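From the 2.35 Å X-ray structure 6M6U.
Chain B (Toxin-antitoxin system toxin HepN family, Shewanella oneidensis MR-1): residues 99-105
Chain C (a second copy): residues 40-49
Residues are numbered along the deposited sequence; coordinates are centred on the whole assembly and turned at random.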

ATOM      1  N   ILE B  99     -19.932 -25.652  34.977  1.00 62.54           N
ATOM      2  CA  ILE B  99     -19.793 -25.314  36.391  1.00 65.34           C
ATOM      3  C   ILE B  99     -18.754 -26.211  37.046  1.00 62.45           C
ATOM      4  O   ILE B  99     -17.824 -25.732  37.705  1.00 58.27           O
ATOM      5  CB  ILE B  99     -21.151 -25.411  37.109  1.00 67.53           C
ATOM      6  CG1 ILE B  99     -22.149 -24.413  36.517  1.00 67.45           C
ATOM      7  CG2 ILE B  99     -20.980 -25.175  38.606  1.00 67.80           C
ATOM      8  CD1 ILE B  99     -23.542 -24.528  37.108  1.00 68.88           C
ATOM      9  N   ALA B 100     -18.892 -27.529  36.860  1.00 60.60           N
ATOM     10  CA  ALA B 100     -17.989 -28.477  37.503  1.00 57.02           C
ATOM     11  C   ALA B 100     -16.537 -28.197  37.139  1.00 54.90           C
ATOM     12  O   ALA B 100     -15.653 -28.241  38.003  1.00 54.32           O
ATOM     13  CB  ALA B 100     -18.376 -29.906  37.122  1.00 55.95           C
ATOM     14  N   VAL B 101     -16.274 -27.877  35.874  1.00 51.15           N
ATOM     15  CA  VAL B 101     -14.895 -27.711  35.430  1.00 52.14           C
ATOM     16  C   VAL B 101     -14.388 -26.303  35.722  1.00 59.04           C
ATOM     17  O   VAL B 101     -13.323 -26.128  36.325  1.00 63.69           O
ATOM     18  CB  VAL B 101     -14.770 -28.059  33.935  1.00 51.90           C
ATOM     19  CG1 VAL B 101     -13.338 -27.859  33.468  1.00 49.96           C
ATOM     20  CG2 VAL B 101     -15.223 -29.493  33.686  1.00 49.32           C
ATOM     21  N   HIS B 102     -15.138 -25.276  35.313  1.00 60.52           N
ATOM     22  CA  HIS B 102     -14.628 -23.907  35.332  1.00 63.05           C
ATOM     23  C   HIS B 102     -14.910 -23.151  36.622  1.00 64.67           C
ATOM     24  O   HIS B 102     -14.248 -22.140  36.884  1.00 65.48           O
ATOM     25  CB  HIS B 102     -15.212 -23.108  34.165  1.00 65.26           C
ATOM     26  CG  HIS B 102     -14.905 -23.693  32.826  1.00 69.17           C
ATOM     27  ND1 HIS B 102     -15.875 -24.219  31.998  1.00 74.26           N
ATOM     28  CD2 HIS B 102     -13.730 -23.853  32.176  1.00 70.63           C
ATOM     29  CE1 HIS B 102     -15.309 -24.669  30.892  1.00 76.86           C
ATOM     30  NE2 HIS B 102     -14.008 -24.462  30.976  1.00 75.17           N
ATOM     31  N   ASP B 103     -15.871 -23.599  37.428  1.00 64.80           N
ATOM     32  CA  ASP B 103     -16.270 -22.874  38.626  1.00 68.28           C
ATOM     33  C   ASP B 103     -16.632 -23.873  39.728  1.00 65.92           C
ATOM     34  O   ASP B 103     -17.756 -23.924  40.222  1.00 64.83           O
ATOM     35  CB  ASP B 103     -17.427 -21.930  38.302  1.00 72.51           C
ATOM     36  CG  ASP B 103     -17.601 -20.843  39.343  1.00 80.57           C
ATOM     37  OD1 ASP B 103     -16.595 -20.448  39.971  1.00 79.90           O
ATOM     38  OD2 ASP B 103     -18.747 -20.377  39.522  1.00 87.06           O
ATOM     39  N   TYR B 104     -15.649 -24.688  40.126  1.00 64.86           N
ATOM     40  CA  TYR B 104     -15.915 -25.757  41.084  1.00 68.57           C
ATOM     41  C   TYR B 104     -16.389 -25.215  42.425  1.00 68.75           C
ATOM     42  O   TYR B 104     -17.213 -25.851  43.093  1.00 67.81           O
ATOM     43  CB  TYR B 104     -14.667 -26.619  41.279  1.00 69.23           C
ATOM     44  CG  TYR B 104     -14.794 -27.627  42.402  1.00 73.69           C
ATOM     45  CD1 TYR B 104     -15.472 -28.827  42.214  1.00 77.82           C
ATOM     46  CD2 TYR B 104     -14.233 -27.382  43.652  1.00 73.80           C
ATOM     47  CE1 TYR B 104     -15.592 -29.755  43.240  1.00 76.28           C
ATOM     48  CE2 TYR B 104     -14.348 -28.303  44.683  1.00 75.56           C
ATOM     49  CZ  TYR B 104     -15.027 -29.487  44.470  1.00 74.91           C
ATOM     50  OH  TYR B 104     -15.144 -30.403  45.491  1.00 74.12           O
ATOM     51  N   GLN B 105     -15.891 -24.046  42.833  1.00 73.44           N
ATOM     52  CA  GLN B 105     -16.267 -23.501  44.133  1.00 78.03           C
ATOM     53  C   GLN B 105     -17.761 -23.222  44.217  1.00 81.09           C
ATOM     54  O   GLN B 105     -18.330 -23.224  45.315  1.00 85.81           O
ATOM     55  CB  GLN B 105     -15.465 -22.231  44.418  1.00 83.73           C
ATOM     56  CG  GLN B 105     -13.986 -22.478  44.678  1.00 87.62           C
ATOM     57  CD  GLN B 105     -13.720 -23.050  46.061  1.00 91.54           C
ATOM     58  OE1 GLN B 105     -13.934 -22.381  47.075  1.00 93.75           O
ATOM     59  NE2 GLN B 105     -13.254 -24.293  46.109  1.00 92.34           N
TER
ATOM     60  N   ILE C  40      -4.827 -34.259  35.142  1.00 54.85           N
ATOM     61  CA  ILE C  40      -5.156 -33.705  33.834  1.00 52.41           C
ATOM     62  C   ILE C  40      -6.255 -32.656  33.958  1.00 50.10           C
ATOM     63  O   ILE C  40      -6.167 -31.577  33.363  1.00 45.75           O
ATOM     64  CB  ILE C  40      -5.545 -34.834  32.863  1.00 54.96           C
ATOM     65  CG1 ILE C  40      -4.323 -35.691  32.532  1.00 59.30           C
ATOM     66  CG2 ILE C  40      -6.168 -34.260  31.597  1.00 52.64           C
ATOM     67  CD1 ILE C  40      -4.657 -37.006  31.856  1.00 61.44           C
ATOM     68  N   LEU C  41      -7.297 -32.945  34.745  1.00 51.83           N
ATOM     69  CA  LEU C  41      -8.374 -31.973  34.920  1.00 51.40           C
ATOM     70  C   LEU C  41      -7.850 -30.670  35.509  1.00 55.23           C
ATOM     71  O   LEU C  41      -8.138 -29.583  34.994  1.00 57.80           O
ATOM     72  CB  LEU C  41      -9.476 -32.544  35.809  1.00 51.83           C
ATOM     73  CG  LEU C  41     -10.628 -31.560  36.048  1.00 52.93           C
ATOM     74  CD1 LEU C  41     -11.348 -31.243  34.749  1.00 50.89           C
ATOM     75  CD2 LEU C  41     -11.608 -32.093  37.083  1.00 57.53           C
ATOM     76  N   ASN C  42      -7.067 -30.760  36.587  1.00 52.01           N
ATOM     77  CA  ASN C  42      -6.576 -29.548  37.233  1.00 52.46           C
ATOM     78  C   ASN C  42      -5.533 -28.830  36.385  1.00 53.79           C
ATOM     79  O   ASN C  42      -5.375 -27.609  36.511  1.00 53.55           O
ATOM     80  CB  ASN C  42      -6.019 -29.877  38.615  1.00 50.55           C
ATOM     81  CG  ASN C  42      -7.109 -30.145  39.627  1.00 55.70           C
ATOM     82  OD1 ASN C  42      -7.990 -29.309  39.845  1.00 53.38           O
ATOM     83  ND2 ASN C  42      -7.064 -31.320  40.245  1.00 59.99           N
ATOM     84  N   LEU C  43      -4.809 -29.557  35.532  1.00 53.63           N
ATOM     85  CA  LEU C  43      -3.983 -28.899  34.522  1.00 55.70           C
ATOM     86  C   LEU C  43      -4.847 -28.077  33.576  1.00 53.08           C
ATOM     87  O   LEU C  43      -4.539 -26.916  33.283  1.00 57.16           O
ATOM     88  CB  LEU C  43      -3.171 -29.932  33.739  1.00 58.88           C
ATOM     89  CG  LEU C  43      -1.820 -30.333  34.326  1.00 62.55           C
ATOM     90  CD1 LEU C  43      -1.177 -31.422  33.484  1.00 62.38           C
ATOM     91  CD2 LEU C  43      -0.922 -29.115  34.412  1.00 65.20           C
ATOM     92  N   GLN C  44      -5.937 -28.671  33.086  1.00 49.64           N
ATOM     93  CA  GLN C  44      -6.864 -27.944  32.226  1.00 47.64           C
ATOM     94  C   GLN C  44      -7.401 -26.700  32.922  1.00 49.24           C
ATOM     95  O   GLN C  44      -7.454 -25.622  32.320  1.00 54.31           O
ATOM     96  CB  GLN C  44      -8.010 -28.866  31.798  1.00 44.37           C
ATOM     97  CG  GLN C  44      -9.142 -28.173  31.054  1.00 46.46           C
ATOM     98  CD  GLN C  44     -10.340 -29.081  30.816  1.00 48.72           C
ATOM     99  OE1 GLN C  44     -10.250 -30.306  30.950  1.00 55.70           O
ATOM    100  NE2 GLN C  44     -11.473 -28.481  30.471  1.00 39.90           N
ATOM    101  N   ARG C  45      -7.788 -26.824  34.199  1.00 45.70           N
ATOM    102  CA  ARG C  45      -8.331 -25.677  34.925  1.00 47.64           C
ATOM    103  C   ARG C  45      -7.306 -24.558  35.056  1.00 50.55           C
ATOM    104  O   ARG C  45      -7.652 -23.376  34.939  1.00 46.83           O
ATOM    105  CB  ARG C  45      -8.815 -26.105  36.309  1.00 50.42           C
ATOM    106  CG  ARG C  45     -10.118 -26.884  36.336  1.00 48.65           C
ATOM    107  CD  ARG C  45     -10.306 -27.511  37.706  1.00 41.71           C
ATOM    108  NE  ARG C  45     -11.667 -27.980  37.940  1.00 38.01           N
ATOM    109  CZ  ARG C  45     -11.991 -28.872  38.876  1.00 43.24           C
ATOM    110  NH1 ARG C  45     -11.042 -29.397  39.647  1.00 38.63           N
ATOM    111  NH2 ARG C  45     -13.254 -29.249  39.036  1.00 35.35           N
ATOM    112  N   CYS C  46      -6.045 -24.908  35.337  1.00 54.94           N
ATOM    113  CA  CYS C  46      -4.988 -23.903  35.391  1.00 56.92           C
ATOM    114  C   CYS C  46      -4.867 -23.179  34.058  1.00 58.01           C
ATOM    115  O   CYS C  46      -4.805 -21.945  34.006  1.00 53.81           O
ATOM    116  CB  CYS C  46      -3.652 -24.556  35.754  1.00 60.16           C
ATOM    117  SG  CYS C  46      -3.462 -25.083  37.469  1.00 65.01           S
ATOM    118  N   CYS C  47      -4.833 -23.943  32.967  1.00 59.59           N
ATOM    119  CA  CYS C  47      -4.711 -23.349  31.644  1.00 59.84           C
ATOM    120  C   CYS C  47      -5.891 -22.429  31.347  1.00 55.25           C
ATOM    121  O   CYS C  47      -5.708 -21.287  30.912  1.00 57.71           O
ATOM    122  CB  CYS C  47      -4.600 -24.451  30.593  1.00 65.33           C
ATOM    123  SG  CYS C  47      -4.279 -23.834  28.945  1.00 73.97           S
ATOM    124  N   GLU C  48      -7.111 -22.902  31.603  1.00 50.62           N
ATOM    125  CA  GLU C  48      -8.292 -22.115  31.261  1.00 56.51           C
ATOM    126  C   GLU C  48      -8.478 -20.922  32.195  1.00 53.82           C
ATOM    127  O   GLU C  48      -8.990 -19.881  31.767  1.00 46.48           O
ATOM    128  CB  GLU C  48      -9.527 -23.019  31.240  1.00 56.32           C
ATOM    129  CG  GLU C  48      -9.315 -24.234  30.337  1.00 65.42           C
ATOM    130  CD  GLU C  48     -10.566 -25.047  30.064  1.00 72.00           C
ATOM    131  OE1 GLU C  48     -10.596 -25.795  29.060  1.00 70.02           O
ATOM    132  OE2 GLU C  48     -11.533 -24.952  30.843  1.00 79.21           O
ATOM    133  N   ALA C  49      -8.046 -21.036  33.453  1.00 51.60           N
ATOM    134  CA  ALA C  49      -8.061 -19.868  34.329  1.00 52.49           C
ATOM    135  C   ALA C  49      -7.080 -18.806  33.845  1.00 50.71           C
ATOM    136  O   ALA C  49      -7.375 -17.607  33.903  1.00 47.65           O
ATOM    137  CB  ALA C  49      -7.754 -20.280  35.766  1.00 53.21           C
TER

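The guanidinium of C:Arg45 bonds two successive backbone carbonyls, B:Ala100 O and B:Val101 O, where a helix of the other copy ends. C:Arg45 NH2 donates to B:Ala100 O at 2.8 Å and C:Arg45 NE to B:Val101 O at 3.0 Å, with N-H...acceptor angles of 157° and 153°. Both oxygens lie near the guanidinium plane, where its N-H bonds point. B:Asp103 N still bonds to B:Ile99 O at 2.9 Å, but B:Asp103 is the first residue to leave helical phi/psi, and the amides four residues on do not reach these oxygens: B:Tyr104 N is 4.1 Å from B:Ala100 O, and B:Gln105 N is 7.3 Å from B:Val101 O. The arginine reaches them with an extended side chain (chi1 m, chi2 and chi3 t), although its CA-to-CB bond points sideways. Its remaining nitrogen is held within its own helix, C:Arg45 NH1 donating to C:Asn42 OD1 at 3.1 Å. B:Tyr104 CB lies over one face of the guanidinium, 3.7 Å from C:Arg45 NH2; B:Tyr104 CD1 stays close, 3.9 Å from C:Arg45 NH2, while B:Tyr104 OH is 6.8 Å from that nitrogen.

B:Val101 supplies the apolar part of the contact and has the largest covered area of any residue here. B:Val101 CG1 lies 4.1 Å from C:Leu41 CD1 and 3.6 Å from C:Gln44 NE2, so this one methyl group touches residues on successive turns of the chain C helix.

At the other polar site, B:His102 turns its ring edge to C:Glu48. The bond from B:His102 NE2 to C:Glu48 OE2 is short at 2.5 Å but weak, its angle only 117°, and the carboxylate oxygen is crowded in the model, so its position is less certain. The other carboxylate oxygen, C:Glu48 OE1, accepts from C:Gln44 NE2 at 3.2 Å, one turn back along the helix.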